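Local coordinates for dimeric protein of unknown function and ferredoxin-like fold (Bacteroides fragilis, PDB 3FMB) that is of unknown function but forms a dimer of ferredoxin-like subunits belonging to the stress-responsive A/B barrel family, at residues Lys38-Val41 / Met42-Lys46. Residues are numbered along the deposited sequence; the frame is centred on the assembly and turned at random.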
loop_
_atom_site.group_PDB
_atom_site.type_symbol
_atom_site.label_atom_id
_atom_site.label_comp_id
_atom_site.label_asym_id
_atom_site.label_seq_id
_atom_site.Cartn_x
_atom_site.Cartn_y
_atom_site.Cartn_z
ATOM N N LYS A 38 -0.720 19.467 7.375
ATOM C CA LYS A 38 -0.678 18.168 6.716
ATOM C C LYS A 38 0.431 18.106 5.681
ATOM O O LYS A 38 1.233 17.157 5.686
ATOM C CB LYS A 38 -1.993 17.828 6.028
ATOM C CG LYS A 38 -3.111 17.470 6.973
ATOM C CD LYS A 38 -4.299 16.915 6.182
ATOM C CE LYS A 38 -5.457 16.609 7.086
ATOM N NZ LYS A 38 -6.699 16.388 6.334
ATOM N N LEU A 39 0.515 19.153 4.867
ATOM C CA LEU A 39 1.533 19.229 3.822
ATOM C C LEU A 39 2.968 19.251 4.367
ATOM O O LEU A 39 3.836 18.584 3.825
ATOM C CB LEU A 39 1.267 20.418 2.902
ATOM C CG LEU A 39 2.217 20.571 1.710
ATOM C CD1 LEU A 39 2.165 19.308 0.833
ATOM C CD2 LEU A 39 1.868 21.815 0.919
ATOM N N VAL A 40 3.208 20.033 5.426
ATOM C CA VAL A 40 4.512 20.119 6.058
ATOM C C VAL A 40 4.935 18.743 6.562
ATOM O O VAL A 40 6.055 18.295 6.306
ATOM C CB VAL A 40 4.525 21.161 7.225
ATOM C CG1 VAL A 40 5.783 20.983 8.151
ATOM C CG2 VAL A 40 4.401 22.601 6.648
ATOM N N VAL A 41 4.029 18.093 7.271
ATOM C CA VAL A 41 4.257 16.743 7.770
ATOM C C VAL A 41 4.533 15.731 6.653
ATOM O O VAL A 41 5.490 14.967 6.739
ATOM C CB VAL A 41 3.053 16.285 8.617
ATOM C CG1 VAL A 41 3.139 14.764 8.918
ATOM C CG2 VAL A 41 2.994 17.112 9.925
HETATM N N MSE A 42 3.684 15.743 5.616
HETATM C CA MSE A 42 3.842 14.844 4.460
HETATM C C MSE A 42 5.197 15.006 3.782
HETATM O O MSE A 42 5.906 14.019 3.562
HETATM C CB MSE A 42 2.702 15.082 3.461
HETATM C CG MSE A 42 1.336 14.579 3.977
HETATM SE SE MSE A 42 -0.162 15.283 3.063
HETATM C CE MSE A 42 0.095 14.531 1.289
ATOM N N ASN A 43 5.561 16.244 3.464
ATOM C CA ASN A 43 6.857 16.547 2.853
ATOM C C ASN A 43 8.014 16.140 3.775
ATOM O O ASN A 43 8.963 15.467 3.347
ATOM C CB ASN A 43 6.951 18.035 2.462
ATOM C CG ASN A 43 6.127 18.396 1.219
ATOM O OD1 ASN A 43 5.836 17.557 0.396
ATOM N ND2 ASN A 43 5.787 19.677 1.085
ATOM N N SER A 44 7.939 16.507 5.045
ATOM C CA SER A 44 9.022 16.193 5.970
ATOM C C SER A 44 9.247 14.677 6.110
ATOM O O SER A 44 10.392 14.213 6.097
ATOM C CB SER A 44 8.778 16.821 7.343
ATOM O OG SER A 44 8.908 18.212 7.246
ATOM N N PHE A 45 8.147 13.929 6.230
ATOM C CA PHE A 45 8.160 12.462 6.319
ATOM C C PHE A 45 8.756 11.844 5.065
ATOM O O PHE A 45 9.626 11.021 5.162
ATOM C CB PHE A 45 6.750 11.935 6.515
ATOM C CG PHE A 45 6.677 10.438 6.636
ATOM C CD1 PHE A 45 7.151 9.801 7.788
ATOM C CD2 PHE A 45 6.176 9.657 5.610
ATOM C CE1 PHE A 45 7.079 8.422 7.918
ATOM C CE2 PHE A 45 6.110 8.248 5.756
ATOM C CZ PHE A 45 6.577 7.669 6.922
ATOM N N LYS A 46 8.301 12.284 3.894
ATOM C CA LYS A 46 8.833 11.775 2.612
ATOM C C LYS A 46 10.349 11.957 2.547
ATOM O O LYS A 46 11.063 11.008 2.220
ATOM C CB LYS A 46 8.188 12.482 1.426
ATOM C CG LYS A 46 8.797 12.177 0.044
ATOM C CD LYS A 46 7.873 12.727 -1.039
ATOM C CE LYS A 46 8.486 12.691 -2.393
ATOM N NZ LYS A 46 8.599 11.334 -2.760
#
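Met42, Asn43, Ser44 and Phe45 each donate their backbone N-H to the carbonyl four residues back, from Lys38 O to Val41 O, as one turn of alpha helix 35-50 passes into the next; Met42 N to Lys38 O is the shortest at 2.8 Å. This helix packs on the four-stranded antiparallel sheet of a ferredoxin-like fold. Val41 and Phe45 share its buried side: both touch Leu104, while Phe45 also reaches Val64 and Ile76 on the strands, and Met42 touches Ile76 and Leu66 of the same sheet. Met42, a selenomethionine, has CG anti to its carbonyl carbon (chi1 -70°), which brings CG back against the preceding turn, 3.1 Å from Lys38 O, before the chain bends at chi3 (65°). Its SE lies 4.3 Å from Lys38 CB. On the exposed side, methyl CD1 of Leu39 lies against the amide end of Asn43, 3.6 Å from ND2, the two side chains running at a slant to each other. Farther along, Lys46 NZ donates a hydrogen bond to Val64 O of edge strand 61-66 and forms a salt bridge with Glu50. One turn after Val40, a chi1 of -69° sets the Ser44 hydroxyl beside its own backbone N, with OG 3.0 Å from Val40 O.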